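Local atomic coordinates of BugD (Bordetella pertussis Tohama I, PDB entry 2F5X), a protein that binds aspartic acid between its two lobes as a periplasmic solute receptor, probably delivering it for uptake into the cell. Residues I140-G146 and L166-Y171; L259-A264 and V279-N285; H81-S85 and Y96-F102; G28-V34 and D191-N195. One frame throughout, in Å; residues are numbered along the deposited sequence.

Interaction 1 of 4, residues I140-G146 and L166-Y171; sequences ISLANAG and LLTIPY. With ASP (aspartic acid), chain D.
Ile140 leads into a parallel strand pair, 141-144 beside 167-170, with axes 4.6 Å apart at closest and 28° between directions. Its carbonyl accepts a hydrogen bond from a water (Ile140 O to water 2.7 Å) that accepts from Leu167 N (2.9 Å), while the side chain packs on helix 126-136. Leu142 lies level with Thr168 (CA-CA 4.8 Å) and straddles it: Leu142 N donates to Leu167 O (2.9 Å) and Leu142 O accepts from Ile169 N (2.8 Å). Leu142 CB (chi1 t) lies 4.2 Å from Leu166 CD1, and both side chains reach Val159 of helix 150-162, the crossover helix of this beta-alpha-beta unit. Ala143, opposite Ile169, turns its CB to the other face, 3.9 Å from Tyr171 CE2; the tyrosine hydroxyl bonds to Asp180. Asn144, chi1 65° (p), repeats the straddle around Pro170: its N gives to Ile169 O (3.0 Å), its O accepts from Tyr171 N (2.8 Å), and OD1 accepts from Gly146 N (2.9 Å) in an Asx turn. Pocket residue Ala145 sits at the strand's C-terminal end, its CB 3.8 Å from CG of the bound aspartic acid. At Gly146 (phi 96°, psi 158°) a CB would jam against Ala145 O, which suits glycine.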
loop_
_atom_site.group_PDB
_atom_site.type_symbol
_atom_site.label_atom_id
_atom_site.label_comp_id
_atom_site.label_asym_id
_atom_site.label_seq_id
_atom_site.Cartn_x
_atom_site.Cartn_y
_atom_site.Cartn_z
ATOM N N ILE A 140 15.648 -16.846 -9.682
ATOM C CA ILE A 140 14.529 -15.897 -9.661
ATOM C C ILE A 140 14.669 -14.791 -8.620
ATOM O O ILE A 140 14.976 -15.057 -7.453
ATOM C CB ILE A 140 13.176 -16.640 -9.468
ATOM C CG1 ILE A 140 12.947 -17.624 -10.630
ATOM C CG2 ILE A 140 12.028 -15.636 -9.389
ATOM C CD1 ILE A 140 11.813 -18.630 -10.394
ATOM N N SER A 141 14.412 -13.553 -9.042
ATOM C CA SER A 141 14.438 -12.410 -8.133
ATOM C C SER A 141 13.036 -11.871 -7.878
ATOM O O SER A 141 12.205 -11.768 -8.795
ATOM C CB SER A 141 15.322 -11.287 -8.696
ATOM O OG SER A 141 14.876 -10.893 -9.981
ATOM N N LEU A 142 12.793 -11.526 -6.618
ATOM C CA LEU A 142 11.534 -10.948 -6.188
ATOM C C LEU A 142 11.791 -9.493 -5.814
ATOM O O LEU A 142 12.748 -9.202 -5.098
ATOM C CB LEU A 142 11.009 -11.719 -4.971
ATOM C CG LEU A 142 9.778 -11.176 -4.241
ATOM C CD1 LEU A 142 8.525 -11.377 -5.084
ATOM C CD2 LEU A 142 9.637 -11.871 -2.891
ATOM N N ALA A 143 10.944 -8.587 -6.303
ATOM C CA ALA A 143 11.052 -7.173 -5.960
ATOM C C ALA A 143 10.048 -6.801 -4.880
ATOM O O ALA A 143 8.928 -7.309 -4.876
ATOM C CB ALA A 143 10.806 -6.313 -7.205
ATOM N N ASN A 144 10.449 -5.915 -3.967
ATOM C CA ASN A 144 9.487 -5.233 -3.091
ATOM C C ASN A 144 9.929 -3.791 -2.817
ATOM O O ASN A 144 10.967 -3.346 -3.319
ATOM C CB ASN A 144 9.222 -6.013 -1.790
ATOM C CG ASN A 144 10.453 -6.120 -0.886
ATOM O OD1 ASN A 144 11.291 -5.222 -0.834
ATOM N ND2 ASN A 144 10.549 -7.231 -0.157
ATOM N N ALA A 145 9.138 -3.067 -2.031
ATOM C CA ALA A 145 9.429 -1.665 -1.746
ATOM C C ALA A 145 9.993 -1.489 -0.324
ATOM O O ALA A 145 9.776 -0.457 0.327
ATOM C CB ALA A 145 8.171 -0.786 -1.984
ATOM N N GLY A 146 10.722 -2.510 0.130
ATOM C CA GLY A 146 11.419 -2.494 1.417
ATOM C C GLY A 146 10.611 -3.149 2.523
ATOM O O GLY A 146 9.389 -3.251 2.415
ATOM N N LEU A 166 13.866 -16.597 -1.798
ATOM C CA LEU A 166 14.274 -15.945 -3.051
ATOM C C LEU A 166 15.140 -14.722 -2.809
ATOM O O LEU A 166 14.905 -13.974 -1.863
ATOM C CB LEU A 166 13.036 -15.474 -3.842
ATOM C CG LEU A 166 12.035 -16.536 -4.315
ATOM C CD1 LEU A 166 10.886 -15.880 -5.096
ATOM C CD2 LEU A 166 12.726 -17.587 -5.167
ATOM N N LEU A 167 16.110 -14.508 -3.696
ATOM C CA LEU A 167 16.767 -13.205 -3.828
ATOM C C LEU A 167 15.686 -12.136 -3.844
ATOM O O LEU A 167 14.751 -12.204 -4.652
ATOM C CB LEU A 167 17.556 -13.142 -5.136
ATOM C CG LEU A 167 18.084 -11.776 -5.595
ATOM C CD1 LEU A 167 19.017 -11.166 -4.549
ATOM C CD2 LEU A 167 18.803 -11.942 -6.936
ATOM N N THR A 168 15.799 -11.167 -2.939
ATOM C CA THR A 168 14.763 -10.154 -2.778
ATOM C C THR A 168 15.386 -8.780 -2.881
ATOM O O THR A 168 16.313 -8.454 -2.137
ATOM C CB THR A 168 14.049 -10.332 -1.429
ATOM O OG1 THR A 168 13.440 -11.635 -1.384
ATOM C CG2 THR A 168 12.861 -9.358 -1.322
ATOM N N ILE A 169 14.874 -7.975 -3.807
ATOM C CA ILE A 169 15.466 -6.677 -4.091
ATOM C C ILE A 169 14.518 -5.568 -3.640
ATOM O O ILE A 169 13.414 -5.445 -4.180
ATOM C CB ILE A 169 15.782 -6.534 -5.603
ATOM C CG1 ILE A 169 16.672 -7.687 -6.095
ATOM C CG2 ILE A 169 16.436 -5.173 -5.882
ATOM C CD1 ILE A 169 16.714 -7.828 -7.608
ATOM N N PRO A 170 14.929 -4.777 -2.647
ATOM C CA PRO A 170 14.098 -3.669 -2.154
ATOM C C PRO A 170 14.317 -2.342 -2.907
ATOM O O PRO A 170 15.459 -1.987 -3.265
ATOM C CB PRO A 170 14.535 -3.547 -0.691
ATOM C CG PRO A 170 16.032 -3.841 -0.756
ATOM C CD PRO A 170 16.188 -4.896 -1.881
ATOM N N TYR A 171 13.208 -1.648 -3.163
ATOM C CA TYR A 171 13.188 -0.350 -3.840
ATOM C C TYR A 171 12.493 0.674 -2.944
ATOM O O TYR A 171 11.850 0.300 -1.962
ATOM C CB TYR A 171 12.413 -0.460 -5.157
ATOM C CG TYR A 171 13.067 -1.348 -6.194
ATOM C CD1 TYR A 171 13.830 -0.796 -7.217
ATOM C CD2 TYR A 171 12.906 -2.736 -6.161
ATOM C CE1 TYR A 171 14.432 -1.606 -8.188
ATOM C CE2 TYR A 171 13.510 -3.554 -7.115
ATOM C CZ TYR A 171 14.266 -2.981 -8.130
ATOM O OH TYR A 171 14.862 -3.776 -9.073
HETATM N N ASP D . 2.508 1.503 -1.776
HETATM C CA ASP D . 3.964 1.564 -2.101
HETATM C C ASP D . 4.268 2.646 -3.126
HETATM O O ASP D . 5.291 2.577 -3.834
HETATM C CB ASP D . 4.456 0.216 -2.611
HETATM C CG ASP D . 4.406 -0.854 -1.551
HETATM O OD1 ASP D . 4.571 -2.042 -1.914
HETATM O OD2 ASP D . 4.211 -0.592 -0.336
HETATM O OXT ASP D . 3.474 3.580 -3.238
HETATM O O HOH W 1 16.454 -16.478 -5.745
#

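Interaction 2 of 4, residues L259-A264 and V279-N285; sequences LQAGLA and VLTNEAN
This contact packs the C-terminal end of helix 249-263 against the loop joining strand 278-279 to helix 286-306, at a partly buried place well away from the ligand pocket. Residues 259-263 are helical, with Leu263 N bonded to Leu259 O at 2.9 Å and Ala264 N to Gln260 O at 3.1 Å. The facing segment is irregular: Leu280 (phi -93°, psi 58°) and Ala284 (-87°, 65°) each centre an inverse gamma turn, and Glu283 N bonds to Leu280 O at 2.9 Å between them. CA atoms come closest at Leu263-Thr281 (5.4 Å) and Gln260-Ala284 (5.7 Å). Leu263, chi1 m and chi2 t, points at the loop; its CB is 3.8 Å from Val279 CG1, and its CD1 lies 3.6 Å from Leu280 O and 3.6 Å from Ala284 CB. One helical turn earlier, Leu259 (t, chi2 62°) brings CD2 to 3.7 Å from Ala284 CB, so the alanine methyl is shared by two leucines. Both leucines also pack on Leu38 of helix 30-46 and on Val108 of strand 102-117. At the partly exposed margin, Gln260 (m, t) extends its amide so that NE2 donates to Ala284 O at 2.8 Å, with an N-H...O angle of 169°. Asn285 then N-caps helix 286-306, its OD1 accepting from Ala288 N: the end of helix 249-263 packed on the loop from strand 278-279 into an N-capped helix.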
loop_
_atom_site.group_PDB
_atom_site.type_symbol
_atom_site.label_atom_id
_atom_site.label_comp_id
_atom_site.label_asym_id
_atom_site.label_seq_id
_atom_site.Cartn_x
_atom_site.Cartn_y
_atom_site.Cartn_z
ATOM N N LEU A 259 -11.411 15.252 4.105
ATOM C CA LEU A 259 -11.217 13.872 3.670
ATOM C C LEU A 259 -12.545 13.246 3.242
ATOM O O LEU A 259 -12.630 12.625 2.181
ATOM C CB LEU A 259 -10.538 13.027 4.765
ATOM C CG LEU A 259 -10.394 11.526 4.460
ATOM C CD1 LEU A 259 -9.523 11.258 3.220
ATOM C CD2 LEU A 259 -9.865 10.767 5.665
ATOM N N GLN A 260 -13.588 13.437 4.048
ATOM C CA GLN A 260 -14.890 12.860 3.715
ATOM C C GLN A 260 -15.401 13.389 2.376
ATOM O O GLN A 260 -15.921 12.631 1.553
ATOM C CB GLN A 260 -15.893 13.128 4.832
ATOM C CG GLN A 260 -15.637 12.221 6.023
ATOM C CD GLN A 260 -16.568 12.473 7.184
ATOM O OE1 GLN A 260 -17.581 13.180 7.049
ATOM N NE2 GLN A 260 -16.243 11.886 8.328
ATOM N N ALA A 261 -15.223 14.684 2.155
ATOM C CA ALA A 261 -15.653 15.291 0.902
ATOM C C ALA A 261 -14.807 14.776 -0.260
ATOM O O ALA A 261 -15.327 14.496 -1.340
ATOM C CB ALA A 261 -15.580 16.798 0.994
ATOM N N GLY A 262 -13.504 14.646 -0.028
ATOM C CA GLY A 262 -12.598 14.103 -1.033
ATOM C C GLY A 262 -12.959 12.688 -1.468
ATOM O O GLY A 262 -12.855 12.351 -2.648
ATOM N N LEU A 263 -13.371 11.852 -0.521
ATOM C CA LEU A 263 -13.744 10.483 -0.843
ATOM C C LEU A 263 -15.082 10.419 -1.551
ATOM O O LEU A 263 -15.289 9.537 -2.377
ATOM C CB LEU A 263 -13.778 9.587 0.395
ATOM C CG LEU A 263 -12.503 9.407 1.220
ATOM C CD1 LEU A 263 -12.739 8.307 2.249
ATOM C CD2 LEU A 263 -11.279 9.083 0.338
ATOM N N ALA A 264 -15.973 11.356 -1.229
ATOM C CA ALA A 264 -17.318 11.378 -1.799
ATOM C C ALA A 264 -17.348 11.992 -3.199
ATOM O O ALA A 264 -18.396 12.032 -3.829
ATOM C CB ALA A 264 -18.281 12.145 -0.866
ATOM N N VAL A 279 -13.224 2.589 -2.367
ATOM C CA VAL A 279 -13.183 3.824 -1.590
ATOM C C VAL A 279 -13.935 3.591 -0.285
ATOM O O VAL A 279 -15.071 3.104 -0.296
ATOM C CB VAL A 279 -13.784 5.028 -2.371
ATOM C CG1 VAL A 279 -13.698 6.311 -1.540
ATOM C CG2 VAL A 279 -13.062 5.221 -3.702
ATOM N N LEU A 280 -13.290 3.924 0.834
ATOM C CA LEU A 280 -13.851 3.672 2.165
ATOM C C LEU A 280 -14.616 4.905 2.650
ATOM O O LEU A 280 -14.345 5.460 3.713
ATOM C CB LEU A 280 -12.732 3.246 3.135
ATOM C CG LEU A 280 -11.982 1.976 2.687
ATOM C CD1 LEU A 280 -10.848 1.620 3.638
ATOM C CD2 LEU A 280 -12.950 0.793 2.546
ATOM N N THR A 281 -15.611 5.290 1.852
ATOM C CA THR A 281 -16.278 6.581 1.946
ATOM C C THR A 281 -16.875 6.877 3.316
ATOM O O THR A 281 -16.794 8.012 3.806
ATOM C CB THR A 281 -17.381 6.640 0.883
ATOM O OG1 THR A 281 -16.886 6.055 -0.333
ATOM C CG2 THR A 281 -17.671 8.082 0.506
ATOM N N ASN A 282 -17.447 5.851 3.935
ATOM C CA ASN A 282 -18.134 6.012 5.207
ATOM C C ASN A 282 -17.260 5.675 6.417
ATOM O O ASN A 282 -17.745 5.608 7.550
ATOM C CB ASN A 282 -19.420 5.178 5.228
ATOM C CG ASN A 282 -20.363 5.606 6.339
ATOM O OD1 ASN A 282 -20.591 6.796 6.537
ATOM N ND2 ASN A 282 -20.885 4.636 7.094
ATOM N N GLU A 283 -15.969 5.482 6.165
ATOM C CA GLU A 283 -15.015 5.146 7.219
ATOM C C GLU A 283 -13.905 6.184 7.346
ATOM O O GLU A 283 -12.859 5.914 7.952
ATOM C CB GLU A 283 -14.431 3.749 6.978
ATOM C CG GLU A 283 -15.464 2.637 7.098
ATOM C CD GLU A 283 -16.244 2.427 5.820
ATOM O OE1 GLU A 283 -15.653 2.601 4.732
ATOM O OE2 GLU A 283 -17.451 2.094 5.895
ATOM N N ALA A 284 -14.150 7.377 6.804
ATOM C CA ALA A 284 -13.203 8.485 6.897
ATOM C C ALA A 284 -13.427 9.273 8.193
ATOM O O ALA A 284 -13.823 10.439 8.181
ATOM C CB ALA A 284 -13.307 9.388 5.659
ATOM N N ASN A 285 -13.191 8.603 9.316
ATOM C CA ASN A 285 -13.286 9.239 10.626
ATOM C C ASN A 285 -12.211 8.666 11.534
ATOM O O ASN A 285 -11.722 7.552 11.273
ATOM C CB ASN A 285 -14.689 9.083 11.236
ATOM C CG ASN A 285 -15.105 7.637 11.400
ATOM O OD1 ASN A 285 -14.637 6.943 12.300
ATOM N ND2 ASN A 285 -16.013 7.185 10.540
#

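Interaction 3 of 4, residues H81-S85 and Y96-F102; sequences HAGFS and YEPYTSF. With ASP (aspartic acid), chain D.
An aromatic cluster of Phe84, Tyr96 and Phe102 joins the short, weakly bonded helix that follows strand 76-81 to the loop entering strand 102-117. Phe84, with chi1 t and chi2 98°, is its centre. Apolar contacts come from three residues: Tyr96 CE1 lies over one face of the Phe84 ring, 3.9 Å from Phe84 CE1; Phe102 CE2 meets the ring edge, 3.5 Å from the same Phe84 CE1; and Pro98 CB is 3.8 Å from Phe84 CE2. The ring pairs are oblique, with Phe84-Tyr96 centroids 5.0 Å apart and planes at 41°, and Phe84-Phe102 centroids 5.5 Å apart at 56°. Trp242 stacks on Phe84 and also meets Phe102, tying the cluster to strand 236-244.

The hydrogen bond between the segments is Tyr96 OH to Phe84 O, 2.7 Å, with the tyrosine in the p rotamer (chi1 63°, chi2 101°). Within the loop, Glu97 N bonds to Ser101 OG at 2.8 Å, and Ser101 N to Glu97 O at 2.9 Å. At the start of the helix, Phe84 N bonds to His81 O and Ser85 N to Ala82 O, each at 2.8 Å.

The ligand contact belongs to His81, whose imidazole, at chi1 61° (p), meets two partners. ND1 caps the helix by accepting from Gly83 N at 2.9 Å, and NE2 donates to OD2 of the bound aspartic acid at 2.7 Å.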
loop_
_atom_site.group_PDB
_atom_site.type_symbol
_atom_site.label_atom_id
_atom_site.label_comp_id
_atom_site.label_asym_id
_atom_site.label_seq_id
_atom_site.Cartn_x
_atom_site.Cartn_y
_atom_site.Cartn_z
ATOM N N HIS A 81 -0.333 3.414 3.980
ATOM C CA HIS A 81 -1.141 2.211 3.867
ATOM C C HIS A 81 -0.890 1.223 5.003
ATOM O O HIS A 81 -0.238 1.570 5.996
ATOM C CB HIS A 81 -0.966 1.580 2.480
ATOM C CG HIS A 81 0.435 1.150 2.157
ATOM N ND1 HIS A 81 1.213 0.403 3.019
ATOM C CD2 HIS A 81 1.177 1.329 1.038
ATOM C CE1 HIS A 81 2.374 0.140 2.443
ATOM N NE2 HIS A 81 2.378 0.692 1.241
ATOM N N ALA A 82 -1.420 0.007 4.856
ATOM C CA ALA A 82 -1.339 -1.045 5.875
ATOM C C ALA A 82 0.079 -1.331 6.384
ATOM O O ALA A 82 0.249 -1.905 7.464
ATOM C CB ALA A 82 -1.988 -2.337 5.353
ATOM N N GLY A 83 1.090 -0.946 5.608
ATOM C CA GLY A 83 2.477 -1.040 6.053
ATOM C C GLY A 83 2.713 -0.295 7.357
ATOM O O GLY A 83 3.615 -0.641 8.123
ATOM N N PHE A 84 1.895 0.732 7.608
ATOM C CA PHE A 84 1.880 1.429 8.896
ATOM C C PHE A 84 1.727 0.428 10.034
ATOM O O PHE A 84 2.327 0.598 11.090
ATOM C CB PHE A 84 0.693 2.405 8.913
ATOM C CG PHE A 84 0.594 3.256 10.142
ATOM C CD1 PHE A 84 1.086 4.563 10.139
ATOM C CD2 PHE A 84 -0.054 2.786 11.286
ATOM C CE1 PHE A 84 0.953 5.377 11.277
ATOM C CE2 PHE A 84 -0.181 3.584 12.429
ATOM C CZ PHE A 84 0.320 4.877 12.426
ATOM N N SER A 85 0.923 -0.612 9.797
ATOM C CA SER A 85 0.621 -1.630 10.801
ATOM C C SER A 85 1.566 -2.835 10.797
ATOM O O SER A 85 1.617 -3.572 11.793
ATOM C CB SER A 85 -0.851 -2.084 10.706
ATOM O OG SER A 85 -1.088 -2.907 9.575
ATOM N N TYR A 96 8.218 5.350 15.030
ATOM C CA TYR A 96 6.942 5.877 15.500
ATOM C C TYR A 96 6.232 4.820 16.326
ATOM O O TYR A 96 6.610 3.645 16.313
ATOM C CB TYR A 96 6.053 6.326 14.325
ATOM C CG TYR A 96 5.664 5.191 13.401
ATOM C CD1 TYR A 96 4.402 4.600 13.486
ATOM C CD2 TYR A 96 6.566 4.688 12.468
ATOM C CE1 TYR A 96 4.051 3.535 12.664
ATOM C CE2 TYR A 96 6.224 3.627 11.636
ATOM C CZ TYR A 96 4.963 3.056 11.743
ATOM O OH TYR A 96 4.610 2.012 10.921
ATOM N N GLU A 97 5.212 5.268 17.046
ATOM C CA GLU A 97 4.378 4.428 17.882
ATOM C C GLU A 97 3.016 4.391 17.172
ATOM O O GLU A 97 2.372 5.430 17.024
ATOM C CB GLU A 97 4.281 5.060 19.282
ATOM C CG GLU A 97 4.230 4.070 20.438
ATOM C CD GLU A 97 2.826 3.586 20.746
ATOM O OE1 GLU A 97 2.577 3.216 21.914
ATOM O OE2 GLU A 97 1.971 3.568 19.836
ATOM N N PRO A 98 2.582 3.223 16.687
ATOM C CA PRO A 98 1.413 3.182 15.785
ATOM C C PRO A 98 0.109 3.659 16.436
ATOM O O PRO A 98 -0.782 4.172 15.741
ATOM C CB PRO A 98 1.331 1.701 15.385
ATOM C CG PRO A 98 1.983 0.981 16.524
ATOM C CD PRO A 98 3.132 1.872 16.934
ATOM N N TYR A 99 -0.001 3.510 17.755
ATOM C CA TYR A 99 -1.232 3.892 18.448
ATOM C C TYR A 99 -1.224 5.311 18.990
ATOM O O TYR A 99 -2.291 5.852 19.304
ATOM C CB TYR A 99 -1.517 2.924 19.599
ATOM C CG TYR A 99 -1.403 1.461 19.225
ATOM C CD1 TYR A 99 -2.224 0.893 18.240
ATOM C CD2 TYR A 99 -0.467 0.641 19.858
ATOM C CE1 TYR A 99 -2.111 -0.466 17.909
ATOM C CE2 TYR A 99 -0.351 -0.706 19.542
ATOM C CZ TYR A 99 -1.177 -1.255 18.573
ATOM O OH TYR A 99 -1.058 -2.592 18.271
ATOM N N THR A 100 -0.043 5.912 19.132
ATOM C CA THR A 100 0.044 7.220 19.807
ATOM C C THR A 100 0.779 8.335 19.072
ATOM O O THR A 100 0.631 9.498 19.440
ATOM C CB THR A 100 0.664 7.099 21.219
ATOM O OG1 THR A 100 2.007 6.602 21.111
ATOM C CG2 THR A 100 -0.086 6.089 22.078
ATOM N N SER A 101 1.579 8.009 18.060
ATOM C CA SER A 101 2.373 9.052 17.402
ATOM C C SER A 101 1.548 10.068 16.613
ATOM O O SER A 101 2.052 11.145 16.276
ATOM C CB SER A 101 3.433 8.428 16.491
ATOM O OG SER A 101 4.486 7.915 17.275
ATOM N N PHE A 102 0.290 9.727 16.343
ATOM C CA PHE A 102 -0.555 10.514 15.447
ATOM C C PHE A 102 -1.943 10.762 16.002
ATOM O O PHE A 102 -2.414 10.038 16.886
ATOM C CB PHE A 102 -0.725 9.773 14.112
ATOM C CG PHE A 102 0.568 9.510 13.397
ATOM C CD1 PHE A 102 1.109 10.462 12.532
ATOM C CD2 PHE A 102 1.250 8.312 13.592
ATOM C CE1 PHE A 102 2.329 10.217 11.873
ATOM C CE2 PHE A 102 2.446 8.062 12.935
ATOM C CZ PHE A 102 2.989 9.020 12.078
HETATM N N ASP D . 2.508 1.503 -1.776
HETATM C CA ASP D . 3.964 1.564 -2.101
HETATM C C ASP D . 4.268 2.646 -3.126
HETATM O O ASP D . 5.291 2.577 -3.834
HETATM C CB ASP D . 4.456 0.216 -2.611
HETATM C CG ASP D . 4.406 -0.854 -1.551
HETATM O OD1 ASP D . 4.571 -2.042 -1.914
HETATM O OD2 ASP D . 4.211 -0.592 -0.336
HETATM O OXT ASP D . 3.474 3.580 -3.238
#

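Interaction 4 of 4, residues G28-V34 and D191-N195; sequences GGPTDNV and DQTTN. With ASP (aspartic acid), chain D.
Here two helix N-termini meet beside the ligand pocket, one from each side of a long sequence separation: Gly29 is at the N-cap position of helix 30-46, and Gln192 at that of helix 193-201, where strand 188-192 ends. It is a buried contact at the ligand cleft of this periplasmic binding protein fold. Gly28 has phi 91°, psi -2°, and its N bonds to Asp32 OD2 at 2.9 Å, linking the chain just before the helix to its first turn. Pro30 is the main wedge. Its CD rests 3.6 Å from Asn195 CB, its CB 3.1 Å from Thr194 OG1, and its CG 3.6 Å from Gln192 OE1; the CA atoms of Pro30 and Asn195 are 4.6 Å apart. Asn33 (m) reaches across, ND2 donating to Thr194 O at 2.7 Å, and a water bridges Asn33 ND2 (2.9 Å), Gly28 O (2.9 Å) and Asn195 OD1 (2.8 Å). Asn195 ND2 turns back to Asp191 OD2 at 2.7 Å. Both segments bind the ligand's amino group, and 28-34 also binds its alpha-carboxylate: Thr31 N donates to OXT of the aspartic acid at 3.1 Å, while the ligand N donates to Thr31 OG1 at 2.9 Å and to Gln192 OE1 at 3.0 Å.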
loop_
_atom_site.group_PDB
_atom_site.type_symbol
_atom_site.label_atom_id
_atom_site.label_comp_id
_atom_site.label_asym_id
_atom_site.label_seq_id
_atom_site.Cartn_x
_atom_site.Cartn_y
_atom_site.Cartn_z
ATOM N N GLY A 28 4.916 8.336 -8.500
ATOM C CA GLY A 28 4.495 7.571 -9.662
ATOM C C GLY A 28 4.003 6.164 -9.366
ATOM O O GLY A 28 3.611 5.440 -10.286
ATOM N N GLY A 29 4.046 5.765 -8.094
ATOM C CA GLY A 29 3.612 4.437 -7.686
ATOM C C GLY A 29 2.198 4.444 -7.122
ATOM O O GLY A 29 1.476 5.428 -7.252
ATOM N N PRO A 30 1.797 3.338 -6.509
ATOM C CA PRO A 30 0.390 3.135 -6.122
ATOM C C PRO A 30 -0.116 4.159 -5.103
ATOM O O PRO A 30 -1.174 4.751 -5.296
ATOM C CB PRO A 30 0.371 1.707 -5.570
ATOM C CG PRO A 30 1.817 1.345 -5.288
ATOM C CD PRO A 30 2.653 2.179 -6.200
ATOM N N THR A 31 0.631 4.373 -4.029
ATOM C CA THR A 31 0.182 5.303 -2.996
ATOM C C THR A 31 0.224 6.744 -3.500
ATOM O O THR A 31 -0.642 7.552 -3.166
ATOM C CB THR A 31 1.015 5.118 -1.726
ATOM O OG1 THR A 31 0.836 3.779 -1.256
ATOM C CG2 THR A 31 0.476 5.977 -0.572
ATOM N N ASP A 32 1.231 7.059 -4.309
ATOM C CA ASP A 32 1.300 8.377 -4.948
ATOM C C ASP A 32 0.081 8.645 -5.845
ATOM O O ASP A 32 -0.454 9.762 -5.876
ATOM C CB ASP A 32 2.598 8.493 -5.757
ATOM C CG ASP A 32 2.838 9.895 -6.259
ATOM O OD1 ASP A 32 2.898 10.833 -5.422
ATOM O OD2 ASP A 32 2.962 10.150 -7.472
ATOM N N ASN A 33 -0.349 7.616 -6.573
ATOM C CA ASN A 33 -1.522 7.725 -7.445
ATOM C C ASN A 33 -2.769 8.064 -6.631
ATOM O O ASN A 33 -3.549 8.934 -7.016
ATOM C CB ASN A 33 -1.739 6.435 -8.243
ATOM C CG ASN A 33 -0.696 6.235 -9.343
ATOM O OD1 ASN A 33 0.010 7.166 -9.728
ATOM N ND2 ASN A 33 -0.612 5.016 -9.861
ATOM N N VAL A 34 -2.949 7.377 -5.501
ATOM C CA VAL A 34 -4.078 7.663 -4.616
ATOM C C VAL A 34 -3.966 9.093 -4.082
ATOM O O VAL A 34 -4.926 9.860 -4.109
ATOM C CB VAL A 34 -4.143 6.659 -3.437
ATOM C CG1 VAL A 34 -5.229 7.061 -2.436
ATOM C CG2 VAL A 34 -4.392 5.247 -3.945
ATOM N N ASP A 191 2.117 -6.477 -6.241
ATOM C CA ASP A 191 1.978 -5.009 -6.238
ATOM C C ASP A 191 0.488 -4.644 -6.340
ATOM O O ASP A 191 -0.342 -5.480 -6.727
ATOM C CB ASP A 191 2.852 -4.441 -7.371
ATOM C CG ASP A 191 2.917 -2.912 -7.415
ATOM O OD1 ASP A 191 2.591 -2.189 -6.438
ATOM O OD2 ASP A 191 3.353 -2.350 -8.438
ATOM N N GLN A 192 0.147 -3.423 -5.944
ATOM C CA GLN A 192 -1.252 -2.985 -5.884
ATOM C C GLN A 192 -1.803 -2.646 -7.254
ATOM O O GLN A 192 -1.054 -2.178 -8.113
ATOM C CB GLN A 192 -1.372 -1.774 -4.979
ATOM C CG GLN A 192 -1.038 -2.082 -3.520
ATOM C CD GLN A 192 -0.656 -0.821 -2.790
ATOM O OE1 GLN A 192 0.527 -0.578 -2.520
ATOM N NE2 GLN A 192 -1.636 -0.002 -2.499
ATOM N N THR A 193 -3.105 -2.879 -7.453
ATOM C CA THR A 193 -3.756 -2.581 -8.737
ATOM C C THR A 193 -3.695 -1.103 -9.143
ATOM O O THR A 193 -3.785 -0.785 -10.323
ATOM C CB THR A 193 -5.219 -3.084 -8.770
ATOM O OG1 THR A 193 -5.966 -2.497 -7.691
ATOM C CG2 THR A 193 -5.275 -4.593 -8.516
ATOM N N THR A 194 -3.527 -0.206 -8.176
ATOM C CA THR A 194 -3.349 1.220 -8.485
ATOM C C THR A 194 -2.017 1.477 -9.184
ATOM O O THR A 194 -1.798 2.571 -9.726
ATOM C CB THR A 194 -3.393 2.052 -7.200
ATOM O OG1 THR A 194 -2.664 1.349 -6.188
ATOM C CG2 THR A 194 -4.827 2.160 -6.665
ATOM N N ASN A 195 -1.120 0.486 -9.156
ATOM C CA ASN A 195 0.126 0.558 -9.925
ATOM C C ASN A 195 0.221 -0.427 -11.095
ATOM O O ASN A 195 0.936 -0.166 -12.084
ATOM C CB ASN A 195 1.347 0.398 -9.005
ATOM C CG ASN A 195 2.635 0.893 -9.651
ATOM O OD1 ASN A 195 2.689 2.010 -10.179
ATOM N ND2 ASN A 195 3.677 0.064 -9.613
HETATM N N ASP D . 2.508 1.503 -1.776
HETATM C CA ASP D . 3.964 1.564 -2.101
HETATM C C ASP D . 4.268 2.646 -3.126
HETATM O O ASP D . 5.291 2.577 -3.834
HETATM C CB ASP D . 4.456 0.216 -2.611
HETATM C CG ASP D . 4.406 -0.854 -1.551
HETATM O OD1 ASP D . 4.571 -2.042 -1.914
HETATM O OD2 ASP D . 4.211 -0.592 -0.336
HETATM O OXT ASP D . 3.474 3.580 -3.238
HETATM O O HOH W 2 1.466 3.982 -11.673
#

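In the fold
Interactions 1, 3 and 4 converge on one aspartic acid: interaction 4 holds its amino group and alpha-carboxylate, His81 of interaction 3 takes a side-chain oxygen, and Ala145 of interaction 1 packs on the side-chain carboxylate carbon. Ser151, Ala150 and Thr174 add hydrogen bonds. Interactions 3 and 4 touch, His81 CD2 lying 3.4 Å from Thr31 OG1, although their centres are 20 Å apart. Interaction 1 stays about 7 Å from each of them at the nearest atoms, yet its strand 141-144 neighbours strand 188-192, which runs into interaction 4. Interaction 2 lies about 7 Å from interaction 4 at the nearest atoms, but its centre is 33 Å from that of interaction 1, across the chain's centre.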